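Local coordinates for cell wall surface anchor family protein (Streptococcus agalactiae serogroup V, PDB 3TW0), which serves as the adhesive tip pilin of group B streptococcal pili, binding magnesium in a von Willebrand factor A-type domain and probably engaging host surfaces, at residues S191-F196 and S293-I298; A181-Y187 and Y283-P287; D79-L85 and E263-I267. The protein carries 2 engineered substitutions. All blocks are in the same frame, centred on the assembly; numbering follows the deposited sequence.

Interaction 1: S191-F196 and S293-I298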
# COMPACT_ATOMS: atom_id res chain seq x y z
N SER A 191 -15.15 20.20 -13.79
CA SER A 191 -13.72 20.21 -13.43
C SER A 191 -13.41 19.06 -12.47
O SER A 191 -14.26 18.62 -11.71
CB SER A 191 -13.31 21.53 -12.75
OG SER A 191 -13.86 21.57 -11.45
N TYR A 192 -12.16 18.60 -12.48
CA TYR A 192 -11.77 17.56 -11.55
C TYR A 192 -11.97 18.00 -10.08
O TYR A 192 -12.37 17.18 -9.25
CB TYR A 192 -10.33 17.09 -11.81
CG TYR A 192 -10.19 16.34 -13.12
CD1 TYR A 192 -10.94 15.16 -13.34
CD2 TYR A 192 -9.30 16.78 -14.12
CE1 TYR A 192 -10.82 14.44 -14.55
CE2 TYR A 192 -9.16 16.04 -15.34
CZ TYR A 192 -9.94 14.89 -15.52
OH TYR A 192 -9.86 14.15 -16.65
N GLN A 193 -11.71 19.27 -9.77
CA GLN A 193 -11.95 19.75 -8.40
C GLN A 193 -13.42 19.61 -8.01
O GLN A 193 -13.73 19.10 -6.93
CB GLN A 193 -11.46 21.19 -8.19
CG GLN A 193 -11.57 21.64 -6.71
CD GLN A 193 -10.68 20.81 -5.77
OE1 GLN A 193 -9.47 20.72 -5.98
NE2 GLN A 193 -11.28 20.21 -4.74
N ASN A 194 -14.33 20.03 -8.88
CA ASN A 194 -15.75 19.86 -8.60
C ASN A 194 -16.15 18.38 -8.56
O ASN A 194 -17.04 18.00 -7.81
CB ASN A 194 -16.62 20.66 -9.58
CG ASN A 194 -16.55 22.18 -9.34
OD1 ASN A 194 -16.31 22.62 -8.21
ND2 ASN A 194 -16.76 22.97 -10.39
N GLN A 195 -15.49 17.54 -9.36
CA GLN A 195 -15.78 16.09 -9.32
C GLN A 195 -15.36 15.54 -7.96
O GLN A 195 -16.10 14.81 -7.32
CB GLN A 195 -15.06 15.34 -10.44
CG GLN A 195 -15.61 15.60 -11.84
CD GLN A 195 -15.09 14.60 -12.85
OE1 GLN A 195 -14.97 13.41 -12.54
NE2 GLN A 195 -14.74 15.08 -14.02
N PHE A 196 -14.19 15.95 -7.50
CA PHE A 196 -13.63 15.47 -6.22
C PHE A 196 -14.55 15.88 -5.08
O PHE A 196 -15.00 15.04 -4.27
CB PHE A 196 -12.23 16.08 -6.05
CG PHE A 196 -11.51 15.65 -4.79
CD1 PHE A 196 -10.84 14.42 -4.73
CD2 PHE A 196 -11.43 16.52 -3.68
CE1 PHE A 196 -10.14 14.06 -3.59
CE2 PHE A 196 -10.75 16.15 -2.55
CZ PHE A 196 -10.11 14.91 -2.48
N SER A 293 -4.56 17.08 -15.03
CA SER A 293 -5.60 17.92 -14.46
C SER A 293 -5.08 19.33 -14.14
O SER A 293 -3.99 19.50 -13.58
CB SER A 293 -6.11 17.28 -13.16
OG SER A 293 -6.87 18.21 -12.40
N ALA A 294 -5.86 20.34 -14.51
CA ALA A 294 -5.52 21.73 -14.19
C ALA A 294 -6.24 22.17 -12.91
O ALA A 294 -6.15 23.35 -12.49
CB ALA A 294 -5.92 22.64 -15.36
N THR A 295 -6.98 21.26 -12.30
CA THR A 295 -7.53 21.58 -10.97
C THR A 295 -7.06 20.59 -9.91
O THR A 295 -5.93 20.64 -9.49
CB THR A 295 -9.08 21.76 -10.98
OG1 THR A 295 -9.71 20.53 -11.35
CG2 THR A 295 -9.52 22.88 -11.93
N LYS A 296 -7.94 19.69 -9.46
CA LYS A 296 -7.57 18.77 -8.40
C LYS A 296 -6.49 17.83 -8.93
O LYS A 296 -6.64 17.32 -10.06
CB LYS A 296 -8.79 17.92 -7.99
CG LYS A 296 -8.52 16.89 -6.86
CD LYS A 296 -8.18 17.60 -5.53
CE LYS A 296 -7.41 16.70 -4.61
NZ LYS A 296 -7.15 17.25 -3.23
N GLN A 297 -5.45 17.60 -8.11
CA GLN A 297 -4.38 16.63 -8.42
C GLN A 297 -4.06 15.74 -7.24
O GLN A 297 -3.81 16.22 -6.11
CB GLN A 297 -3.10 17.34 -8.88
CG GLN A 297 -3.15 18.02 -10.27
CD GLN A 297 -1.87 18.78 -10.59
OE1 GLN A 297 -1.64 19.19 -11.74
NE2 GLN A 297 -1.04 18.99 -9.60
N ILE A 298 -4.06 14.43 -7.49
CA ILE A 298 -3.63 13.46 -6.48
C ILE A 298 -2.12 13.31 -6.67
O ILE A 298 -1.67 13.04 -7.77
CB ILE A 298 -4.37 12.11 -6.64
CG1 ILE A 298 -5.90 12.32 -6.59
CG2 ILE A 298 -3.89 11.04 -5.66
CD1 ILE A 298 -6.45 12.84 -5.26
O HOH W 1 -9.07 19.10 -2.64
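Lys296 lays the last carbon and the ammonium of its side chain over one face of the Phe196 ring: CE sits 3.8 Å from the ring centroid, 8° off the normal (CH-pi), and NZ 4.2 Å from the same centroid (cation-pi). The ammonium also forms a salt bridge with Glu303 of helix 302-312, and water 1 accepts from Lys296 NZ (2.7 Å) and from Gln193 NE2 (3.2 Å), which also bonds Asn197 OD1. At the other end of the contact a loop meets the first turn of helix 192-201, N-capped by Ser191, whose OG accepts from Asn194 N at 3.0 Å. First-turn amides lack a helical carbonyl partner; for Gln193 N the acceptor is Thr295 OG1, across the segments (2.8 Å). An ST turn shapes segment 293-298: Ser293 OG accepts from Thr295 N at 3.1 Å and donates to Lys296 O at 2.5 Å. Tyr192 CD2 approaches Ser293 OG to 3.3 Å, and Phe196 CE1 reaches Ile298 CD1 at 4.2 Å.

Interaction 2: A181-Y187 and Y283-P287; sequences AINFNPY and YPFDP
Two irregular segments run obliquely in the same general sense and converge, with CA atoms 8.9 Å apart at Ala181-Tyr283, 6.7 Å at Phe184-Pro284 and 5.8 Å at Pro186-Asp286. Segment 181-187 holds an inverse gamma turn centred on Asn183 (Phe184 N to Ile182 O, 2.9 Å) and an Asx turn (Tyr187 N to Asn185 OD1, 2.8 Å). The Tyr283-Pro284 peptide is cis. Tyr283 (p, chi2 -80°) carries its OH to Ile182 N, which donates at 3.1 Å and 173°; Ile182 is m,t. Phe184 (m, chi2 -78°) points its CA-to-CB bond toward segment 283-287: Pro284 CG lies 3.8 Å from its ring centroid, CH-pi over the face, and Tyr283 CE2 lies at its edge, 4.0 Å from Phe184 CD2. Pro186 CB meets Pro287 CD at 3.6 Å, and Tyr187 (m, chi2 -38°) brings OH to 3.5 Å from Pro287 CG; all three prolines are C-gamma endo. This loop-on-loop packing beside helix 192-201 is chiefly proline and aromatic, so apolar burial joins the segments and one hydrogen bond fixes the Tyr283 end.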
# COMPACT_ATOMS: atom_id res chain seq x y z
N ALA A 181 -7.15 3.81 -7.46
CA ALA A 181 -7.50 5.03 -8.17
C ALA A 181 -8.86 5.61 -7.77
O ALA A 181 -9.86 4.88 -7.71
CB ALA A 181 -7.52 4.80 -9.68
N ILE A 182 -8.90 6.95 -7.64
CA ILE A 182 -10.15 7.71 -7.51
C ILE A 182 -10.79 7.80 -8.90
O ILE A 182 -10.11 8.12 -9.89
CB ILE A 182 -9.89 9.10 -6.92
CG1 ILE A 182 -9.40 8.96 -5.47
CG2 ILE A 182 -11.16 9.97 -6.98
CD1 ILE A 182 -8.76 10.25 -4.85
N ASN A 183 -12.07 7.45 -9.01
CA ASN A 183 -12.71 7.36 -10.33
C ASN A 183 -13.15 8.68 -10.94
O ASN A 183 -14.34 8.89 -11.18
CB ASN A 183 -13.90 6.37 -10.31
CG ASN A 183 -14.28 5.85 -11.70
OD1 ASN A 183 -13.55 6.02 -12.69
ND2 ASN A 183 -15.43 5.18 -11.77
N PHE A 184 -12.20 9.55 -11.24
CA PHE A 184 -12.47 10.75 -12.01
C PHE A 184 -13.02 10.46 -13.42
O PHE A 184 -12.69 9.43 -14.07
CB PHE A 184 -11.21 11.61 -12.13
CG PHE A 184 -10.73 12.19 -10.82
CD1 PHE A 184 -11.35 13.31 -10.27
CD2 PHE A 184 -9.64 11.62 -10.15
CE1 PHE A 184 -10.90 13.87 -9.05
CE2 PHE A 184 -9.18 12.18 -8.96
CZ PHE A 184 -9.83 13.31 -8.40
N ASN A 185 -13.85 11.38 -13.92
CA ASN A 185 -14.47 11.19 -15.21
C ASN A 185 -13.90 12.19 -16.21
O ASN A 185 -14.16 13.39 -16.12
CB ASN A 185 -16.00 11.29 -15.08
CG ASN A 185 -16.71 11.00 -16.40
OD1 ASN A 185 -16.09 11.05 -17.48
ND2 ASN A 185 -18.01 10.73 -16.33
N PRO A 186 -13.07 11.70 -17.16
CA PRO A 186 -12.37 12.61 -18.03
C PRO A 186 -13.26 13.12 -19.16
O PRO A 186 -12.83 13.97 -19.93
CB PRO A 186 -11.26 11.72 -18.61
CG PRO A 186 -11.79 10.40 -18.63
CD PRO A 186 -12.73 10.29 -17.44
N TYR A 187 -14.49 12.62 -19.23
CA TYR A 187 -15.30 12.81 -20.42
C TYR A 187 -16.44 13.77 -20.21
O TYR A 187 -17.27 13.93 -21.07
CB TYR A 187 -15.80 11.45 -20.92
CG TYR A 187 -14.65 10.55 -21.37
CD1 TYR A 187 -13.56 11.09 -22.04
CD2 TYR A 187 -14.67 9.18 -21.11
CE1 TYR A 187 -12.49 10.29 -22.47
CE2 TYR A 187 -13.62 8.36 -21.54
CZ TYR A 187 -12.53 8.93 -22.21
OH TYR A 187 -11.49 8.15 -22.64
N TYR A 283 -2.25 12.26 -11.13
CA TYR A 283 -3.47 12.08 -11.87
C TYR A 283 -4.61 12.83 -11.14
O TYR A 283 -4.45 13.24 -9.99
CB TYR A 283 -3.81 10.58 -12.07
CG TYR A 283 -4.44 9.96 -10.84
CD1 TYR A 283 -3.65 9.57 -9.76
CD2 TYR A 283 -5.82 9.81 -10.74
CE1 TYR A 283 -4.22 9.01 -8.61
CE2 TYR A 283 -6.41 9.26 -9.59
CZ TYR A 283 -5.61 8.87 -8.54
OH TYR A 283 -6.17 8.33 -7.43
N PRO A 284 -5.75 13.00 -11.80
CA PRO A 284 -6.13 12.51 -13.13
C PRO A 284 -5.43 13.24 -14.27
O PRO A 284 -4.90 14.34 -14.08
CB PRO A 284 -7.63 12.76 -13.17
CG PRO A 284 -7.81 13.98 -12.28
CD PRO A 284 -6.76 13.94 -11.25
N PHE A 285 -5.40 12.59 -15.44
CA PHE A 285 -4.95 13.15 -16.70
C PHE A 285 -5.86 12.60 -17.82
O PHE A 285 -6.40 11.48 -17.70
CB PHE A 285 -3.47 12.77 -16.96
CG PHE A 285 -3.20 11.28 -16.94
CD1 PHE A 285 -3.45 10.49 -18.07
CD2 PHE A 285 -2.71 10.66 -15.80
CE1 PHE A 285 -3.23 9.11 -18.04
CE2 PHE A 285 -2.46 9.28 -15.78
CZ PHE A 285 -2.71 8.50 -16.91
N ASP A 286 -6.06 13.39 -18.88
CA ASP A 286 -6.88 13.01 -20.01
C ASP A 286 -6.29 11.77 -20.63
O ASP A 286 -5.11 11.76 -20.99
CB ASP A 286 -6.92 14.13 -21.06
CG ASP A 286 -7.90 13.84 -22.21
OD1 ASP A 286 -8.78 14.68 -22.43
OD2 ASP A 286 -7.79 12.80 -22.90
N PRO A 287 -7.08 10.71 -20.75
CA PRO A 287 -6.45 9.46 -21.21
C PRO A 287 -6.07 9.51 -22.70
O PRO A 287 -5.19 8.75 -23.12
CB PRO A 287 -7.52 8.39 -20.93
CG PRO A 287 -8.79 9.12 -20.61
CD PRO A 287 -8.54 10.59 -20.60

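Interaction 3: D79-L85 and E263-I267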
# COMPACT_ATOMS: atom_id res chain seq x y z
N ASP A 79 8.03 3.43 -22.78
CA ASP A 79 8.49 4.39 -23.74
C ASP A 79 7.51 5.58 -23.74
O ASP A 79 6.60 5.66 -22.88
CB ASP A 79 8.68 3.77 -25.15
CG ASP A 79 7.38 3.41 -25.85
OD1 ASP A 79 6.31 3.88 -25.41
OD2 ASP A 79 7.42 2.65 -26.87
N GLN A 80 7.70 6.49 -24.70
CA GLN A 80 6.94 7.73 -24.78
C GLN A 80 5.47 7.51 -25.12
O GLN A 80 4.64 8.41 -24.91
CB GLN A 80 7.59 8.69 -25.78
CG GLN A 80 7.33 8.33 -27.25
CD GLN A 80 8.03 9.25 -28.20
OE1 GLN A 80 9.16 9.70 -27.94
NE2 GLN A 80 7.39 9.53 -29.32
N ASN A 81 5.13 6.31 -25.61
CA ASN A 81 3.73 5.94 -25.84
C ASN A 81 3.06 5.10 -24.73
O ASN A 81 1.92 4.64 -24.89
CB ASN A 81 3.56 5.26 -27.21
CG ASN A 81 4.02 6.14 -28.32
OD1 ASN A 81 3.65 7.32 -28.39
ND2 ASN A 81 4.88 5.61 -29.19
N GLY A 82 3.74 4.90 -23.62
CA GLY A 82 3.19 4.04 -22.55
C GLY A 82 3.45 2.55 -22.78
O GLY A 82 2.90 1.71 -22.08
N LYS A 83 4.24 2.19 -23.78
CA LYS A 83 4.55 0.77 -24.02
C LYS A 83 5.61 0.32 -23.02
O LYS A 83 6.64 0.95 -22.91
CB LYS A 83 5.03 0.52 -25.44
CG LYS A 83 5.21 -0.96 -25.73
CD LYS A 83 5.23 -1.22 -27.22
CE LYS A 83 4.39 -2.47 -27.53
NZ LYS A 83 5.25 -3.61 -27.36
N ALA A 84 5.35 -0.78 -22.32
CA ALA A 84 6.08 -1.12 -21.13
C ALA A 84 7.35 -1.96 -21.39
O ALA A 84 7.35 -2.83 -22.24
CB ALA A 84 5.16 -1.81 -20.14
N LEU A 85 8.41 -1.69 -20.63
CA LEU A 85 9.59 -2.57 -20.63
C LEU A 85 10.27 -2.59 -19.28
O LEU A 85 10.17 -1.63 -18.51
CB LEU A 85 10.59 -2.18 -21.74
CG LEU A 85 11.40 -0.90 -21.69
CD1 LEU A 85 12.55 -0.95 -22.75
CD2 LEU A 85 10.52 0.30 -21.95
N GLU A 263 7.69 -5.04 -32.48
CA GLU A 263 6.84 -4.90 -31.27
C GLU A 263 6.19 -3.52 -31.08
O GLU A 263 5.14 -3.43 -30.44
CB GLU A 263 7.62 -5.30 -30.02
CG GLU A 263 7.60 -6.80 -29.75
CD GLU A 263 8.72 -7.26 -28.85
OE1 GLU A 263 9.62 -6.44 -28.52
OE2 GLU A 263 8.69 -8.45 -28.46
N GLY A 264 6.81 -2.46 -31.60
CA GLY A 264 6.17 -1.13 -31.62
C GLY A 264 6.73 -0.08 -30.67
O GLY A 264 6.12 0.97 -30.46
N TYR A 265 7.90 -0.34 -30.10
CA TYR A 265 8.54 0.64 -29.24
C TYR A 265 8.98 1.87 -30.02
O TYR A 265 9.36 1.77 -31.19
CB TYR A 265 9.74 0.03 -28.56
CG TYR A 265 9.40 -0.99 -27.49
CD1 TYR A 265 9.45 -2.35 -27.75
CD2 TYR A 265 9.04 -0.57 -26.22
CE1 TYR A 265 9.16 -3.29 -26.74
CE2 TYR A 265 8.75 -1.49 -25.22
CZ TYR A 265 8.81 -2.83 -25.48
OH TYR A 265 8.52 -3.70 -24.46
N ALA A 266 8.91 3.02 -29.36
CA ALA A 266 9.45 4.24 -29.92
C ALA A 266 10.96 4.15 -29.80
O ALA A 266 11.50 4.15 -28.69
CB ALA A 266 8.93 5.45 -29.18
N ILE A 267 11.64 4.04 -30.94
CA ILE A 267 13.10 3.93 -30.95
C ILE A 267 13.67 5.06 -31.79
O ILE A 267 13.37 5.15 -32.97
CB ILE A 267 13.60 2.60 -31.54
CG1 ILE A 267 12.83 1.41 -30.97
CG2 ILE A 267 15.10 2.43 -31.29
CD1 ILE A 267 13.01 0.13 -31.75
O HOH W 2 5.45 2.83 -28.37
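A beta-hairpin turn packs against the end of a helix at the margin of the antiparallel sheet, well away from the metal site. The turn joins strand 70-78 to strand 84-85; the helix is 257-263, followed by the loop that leads to strand 271-276, itself a partner of strand 70-78. Asp79 links the two sides. Its OD1 accepts from Asn81 N (2.7 Å), forming an Asx turn, and from Lys83 N (3.1 Å), while its OD2 accepts from Ala266 N at 2.9 Å. Asp79 to Gly82 form a type I beta turn, with Gly82 N hydrogen-bonded to Asp79 O at 3.1 Å, and across the contact the helix ends in a Schellman motif at Gly264. Water 2 donates to Asp79 OD2 (2.5 Å) and Gly264 O (2.9 Å) and accepts from Asn81 ND2 (3.0 Å). Tyr265 reaches along the hairpin, its OH donating to Ala84 O at 2.7 Å. Lys83 lies over the Tyr265 ring, with CD 4.0 Å from the centroid (CH-pi) and NZ 4.3 Å from it (cation-pi); Lys83 NZ also makes a weak hydrogen bond to Glu263 O (3.1 Å). Tyr265 also touches Ile272 of strand 271-276.

In the fold
Interactions 1 and 2 form one continuous packing unit, their centres 9 Å apart. The same two parts of the chain supply both: residues 181-196 on one side, 283-298 on the other. Gln195 OE1 and Asn185 N (2.7 Å) and Ile298 N and Tyr283 O (2.8 Å) probably form hydrogen bonds that tie them together, while Tyr192 CG packs on Pro284 CG at 3.5 Å. Interaction 3 stands apart, its centre 22 Å from that of interaction 2 and 29 Å from that of interaction 1, with nearest atoms about 8 and 16 Å away. None of the three lies at the magnesium site formed by Ser20, Ser22 and Thr143; all three lie outside the central parallel sheet.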